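Local coordinates for protein phosphate transporter (Thermotoga maritima MSB8, PDB 6L85) that probably imports inorganic phosphate across the membrane by coupling its uptake to sodium ions, like the human SLC20 carriers, at residues H108-A121 against I381-Y393. Residues are numbered along the deposited sequence; the frame is centred on the assembly and turned at random.
Sequences HSIVGGMMGFGLVA and IVPTVAATSAAVY
G112 and G116 bring their bare backbone against A386, and the two helices, crossing at -45°, close to 6.9 Å between axes. The CA atoms of G116 and A386 lie 4.0 Å apart. At this small-residue, glycine-based crossing, familiar from membrane helix pairs, CA-H...O contacts run in both directions: A386 CA sits 3.1 Å from G112 O, and G116 CA donates more directly to A386 O, its hydrogen pointing closer to the line between the two atoms. With only hydrogens on CA, the two glycines let the carbonyls of V382 and A386 come close to the backbone of 108-121.

One hydrogen bond spans the interface. With its OG turned trans to the amide nitrogen, S389 reaches across to G113 O at 2.7 Å. The hydroxyl arrives tilted 34° from the carbonyl plane, on the face opposite F117 N, so the carbonyl keeps its helical bond while taking a second donor.

Two aromatic rings meet beyond the serine. The F117 edge, through CD1 and CE1, stands over the centre of one Y393 face, a T-shaped pair with planes at 82°. V120 CG1 abuts the edge of Y393 near CD2, while V120 CG2 packs on A390 CB. Toward the other end, V385 CG1 lies over the backbone at S109 O and G113 N, V382 CG2 rests on H108 CB, and I381 CG1 is beside S109 OG, itself bonded to S105 O.

Around the pair, helix 76-99 supplies E78, which hydrogen-bonds Y393 OH, and sets S85 against Y393 and I94 against S109; helix 129-162 packs W139 against V382 and F132 against M115.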
loop_
_atom_site.group_PDB
_atom_site.type_symbol
_atom_site.label_atom_id
_atom_site.label_comp_id
_atom_site.label_asym_id
_atom_site.label_seq_id
_atom_site.Cartn_x
_atom_site.Cartn_y
_atom_site.Cartn_z
ATOM N N HIS B 108 15.157 19.217 14.390
ATOM C CA HIS B 108 15.757 20.342 15.108
ATOM C C HIS B 108 16.906 20.915 14.305
ATOM O O HIS B 108 17.056 22.143 14.203
ATOM C CB HIS B 108 16.236 19.909 16.497
ATOM C CG HIS B 108 15.117 19.579 17.435
ATOM N ND1 HIS B 108 15.305 19.348 18.777
ATOM C CD2 HIS B 108 13.787 19.453 17.217
ATOM C CE1 HIS B 108 14.141 19.094 19.350
ATOM N NE2 HIS B 108 13.204 19.134 18.421
ATOM N N SER B 109 17.683 20.032 13.664
ATOM C CA SER B 109 18.834 20.464 12.879
ATOM C C SER B 109 18.407 21.330 11.703
ATOM O O SER B 109 18.984 22.400 11.471
ATOM C CB SER B 109 19.628 19.252 12.397
ATOM O OG SER B 109 19.823 18.369 13.479
ATOM N N ILE B 110 17.401 20.889 10.936
ATOM C CA ILE B 110 17.091 21.657 9.729
ATOM C C ILE B 110 16.369 22.959 10.094
ATOM O O ILE B 110 16.568 23.991 9.434
ATOM C CB ILE B 110 16.308 20.817 8.686
ATOM C CG1 ILE B 110 16.254 21.556 7.341
ATOM C CG2 ILE B 110 14.894 20.511 9.115
ATOM C CD1 ILE B 110 17.611 21.628 6.624
ATOM N N VAL B 111 15.548 22.949 11.154
ATOM C CA VAL B 111 14.883 24.184 11.573
ATOM C C VAL B 111 15.912 25.196 12.073
ATOM O O VAL B 111 15.842 26.389 11.745
ATOM C CB VAL B 111 13.803 23.891 12.631
ATOM C CG1 VAL B 111 13.306 25.200 13.301
ATOM C CG2 VAL B 111 12.638 23.138 11.999
ATOM N N GLY B 112 16.907 24.729 12.829
ATOM C CA GLY B 112 18.016 25.589 13.193
ATOM C C GLY B 112 18.733 26.150 11.985
ATOM O O GLY B 112 19.070 27.338 11.951
ATOM N N GLY B 113 18.982 25.308 10.979
ATOM C CA GLY B 113 19.609 25.805 9.762
ATOM C C GLY B 113 18.832 26.955 9.139
ATOM O O GLY B 113 19.403 27.992 8.777
ATOM N N MET B 114 17.513 26.786 9.022
ATOM C CA MET B 114 16.680 27.793 8.371
ATOM C C MET B 114 16.617 29.069 9.211
ATOM O O MET B 114 16.671 30.184 8.678
ATOM C CB MET B 114 15.269 27.231 8.126
ATOM C CG MET B 114 15.203 26.026 7.156
ATOM S SD MET B 114 15.552 26.563 5.475
ATOM C CE MET B 114 14.000 27.410 5.146
ATOM N N MET B 115 16.484 28.916 10.527
ATOM C CA MET B 115 16.498 30.058 11.428
ATOM C C MET B 115 17.800 30.843 11.301
ATOM O O MET B 115 17.789 32.080 11.235
ATOM C CB MET B 115 16.296 29.558 12.852
ATOM C CG MET B 115 15.498 30.472 13.740
ATOM S SD MET B 115 15.811 30.043 15.465
ATOM C CE MET B 115 17.602 29.917 15.444
ATOM N N GLY B 116 18.930 30.136 11.260
ATOM C CA GLY B 116 20.210 30.804 11.129
ATOM C C GLY B 116 20.301 31.616 9.857
ATOM O O GLY B 116 20.722 32.784 9.875
ATOM N N PHE B 117 19.900 31.010 8.731
ATOM C CA PHE B 117 19.845 31.770 7.486
ATOM C C PHE B 117 18.976 33.016 7.646
ATOM O O PHE B 117 19.385 34.122 7.279
ATOM C CB PHE B 117 19.305 30.913 6.339
ATOM C CG PHE B 117 18.492 31.700 5.354
ATOM C CD1 PHE B 117 19.095 32.646 4.540
ATOM C CD2 PHE B 117 17.114 31.539 5.289
ATOM C CE1 PHE B 117 18.352 33.400 3.655
ATOM C CE2 PHE B 117 16.361 32.286 4.403
ATOM C CZ PHE B 117 16.986 33.222 3.580
ATOM N N GLY B 118 17.759 32.850 8.173
ATOM C CA GLY B 118 16.845 33.980 8.279
ATOM C C GLY B 118 17.399 35.110 9.130
ATOM O O GLY B 118 17.191 36.286 8.825
ATOM N N LEU B 119 18.109 34.764 10.212
ATOM C CA LEU B 119 18.674 35.775 11.103
ATOM C C LEU B 119 19.818 36.524 10.438
ATOM O O LEU B 119 19.937 37.744 10.591
ATOM C CB LEU B 119 19.149 35.132 12.410
ATOM C CG LEU B 119 17.999 34.546 13.226
ATOM C CD1 LEU B 119 18.510 33.541 14.245
ATOM C CD2 LEU B 119 17.152 35.650 13.888
ATOM N N VAL B 120 20.674 35.820 9.702
ATOM C CA VAL B 120 21.787 36.519 9.068
ATOM C C VAL B 120 21.317 37.341 7.877
ATOM O O VAL B 120 21.906 38.383 7.560
ATOM C CB VAL B 120 22.883 35.516 8.675
ATOM C CG1 VAL B 120 23.754 36.063 7.550
ATOM C CG2 VAL B 120 23.734 35.272 9.860
ATOM N N ALA B 121 20.256 36.910 7.199
ATOM C CA ALA B 121 19.845 37.626 5.997
ATOM C C ALA B 121 19.028 38.864 6.340
ATOM O O ALA B 121 19.179 39.911 5.705
ATOM C CB ALA B 121 19.053 36.698 5.070
ATOM N N ILE B 381 22.132 21.359 19.444
ATOM C CA ILE B 381 22.078 21.131 17.995
ATOM C C ILE B 381 21.429 22.310 17.270
ATOM O O ILE B 381 21.920 22.745 16.220
ATOM C CB ILE B 381 21.381 19.785 17.683
ATOM C CG1 ILE B 381 21.475 19.446 16.192
ATOM C CG2 ILE B 381 19.922 19.792 18.097
ATOM C CD1 ILE B 381 22.834 19.016 15.744
ATOM N N VAL B 382 20.340 22.864 17.808
ATOM C CA VAL B 382 19.685 23.997 17.148
ATOM C C VAL B 382 20.635 25.192 17.001
ATOM O O VAL B 382 20.785 25.700 15.875
ATOM C CB VAL B 382 18.376 24.344 17.844
ATOM C CG1 VAL B 382 17.748 25.572 17.194
ATOM C CG2 VAL B 382 17.414 23.157 17.801
ATOM N N PRO B 383 21.318 25.669 18.060
ATOM C CA PRO B 383 22.266 26.786 17.845
ATOM C C PRO B 383 23.482 26.410 17.012
ATOM O O PRO B 383 23.953 27.230 16.215
ATOM C CB PRO B 383 22.664 27.198 19.271
ATOM C CG PRO B 383 22.363 25.987 20.125
ATOM C CD PRO B 383 21.137 25.381 19.496
ATOM N N THR B 384 24.019 25.202 17.173
ATOM C CA THR B 384 25.166 24.800 16.361
ATOM C C THR B 384 24.827 24.827 14.874
ATOM O O THR B 384 25.592 25.352 14.053
ATOM C CB THR B 384 25.627 23.399 16.763
ATOM O OG1 THR B 384 25.885 23.366 18.171
ATOM C CG2 THR B 384 26.882 23.002 15.996
ATOM N N VAL B 385 23.680 24.257 14.501
ATOM C CA VAL B 385 23.332 24.234 13.085
ATOM C C VAL B 385 22.956 25.624 12.609
ATOM O O VAL B 385 23.291 26.011 11.482
ATOM C CB VAL B 385 22.209 23.220 12.798
ATOM C CG1 VAL B 385 21.860 23.262 11.332
ATOM C CG2 VAL B 385 22.658 21.811 13.184
ATOM N N ALA B 386 22.241 26.395 13.444
ATOM C CA ALA B 386 21.930 27.775 13.072
ATOM C C ALA B 386 23.205 28.558 12.769
ATOM O O ALA B 386 23.305 29.227 11.730
ATOM C CB ALA B 386 21.111 28.452 14.173
ATOM N N ALA B 387 24.217 28.432 13.636
ATOM C CA ALA B 387 25.467 29.162 13.439
ATOM C C ALA B 387 26.209 28.662 12.211
ATOM O O ALA B 387 26.774 29.460 11.454
ATOM C CB ALA B 387 26.342 29.048 14.692
ATOM N N THR B 388 26.218 27.342 11.991
ATOM C CA THR B 388 26.880 26.785 10.816
ATOM C C THR B 388 26.192 27.236 9.533
ATOM O O THR B 388 26.853 27.530 8.533
ATOM C CB THR B 388 26.890 25.256 10.911
ATOM O OG1 THR B 388 27.462 24.854 12.163
ATOM C CG2 THR B 388 27.672 24.634 9.769
ATOM N N SER B 389 24.863 27.294 9.545
ATOM C CA SER B 389 24.104 27.732 8.378
ATOM C C SER B 389 24.347 29.211 8.092
ATOM O O SER B 389 24.537 29.606 6.938
ATOM C CB SER B 389 22.614 27.454 8.610
ATOM O OG SER B 389 21.829 27.907 7.526
ATOM N N ALA B 390 24.332 30.040 9.137
ATOM C CA ALA B 390 24.686 31.448 8.987
ATOM C C ALA B 390 26.067 31.599 8.363
ATOM O O ALA B 390 26.261 32.382 7.421
ATOM C CB ALA B 390 24.633 32.130 10.356
ATOM N N ALA B 391 27.040 30.837 8.867
ATOM C CA ALA B 391 28.398 30.921 8.341
ATOM C C ALA B 391 28.454 30.511 6.878
ATOM O O ALA B 391 29.096 31.182 6.061
ATOM C CB ALA B 391 29.330 30.045 9.178
ATOM N N VAL B 392 27.813 29.388 6.530
ATOM C CA VAL B 392 27.824 28.945 5.134
ATOM C C VAL B 392 27.168 29.990 4.245
ATOM O O VAL B 392 27.651 30.289 3.148
ATOM C CB VAL B 392 27.130 27.575 4.982
ATOM C CG1 VAL B 392 26.922 27.253 3.495
ATOM C CG2 VAL B 392 27.946 26.480 5.657
ATOM N N TYR B 393 26.064 30.573 4.709
ATOM C CA TYR B 393 25.339 31.524 3.884
ATOM C C TYR B 393 26.168 32.778 3.636
ATOM O O TYR B 393 26.250 33.257 2.501
ATOM C CB TYR B 393 24.012 31.875 4.547
ATOM C CG TYR B 393 23.249 32.944 3.807
ATOM C CD1 TYR B 393 22.767 32.710 2.523
ATOM C CD2 TYR B 393 23.003 34.188 4.390
ATOM C CE1 TYR B 393 22.060 33.678 1.836
ATOM C CE2 TYR B 393 22.293 35.171 3.706
ATOM C CZ TYR B 393 21.832 34.906 2.426
ATOM O OH TYR B 393 21.126 35.843 1.714
#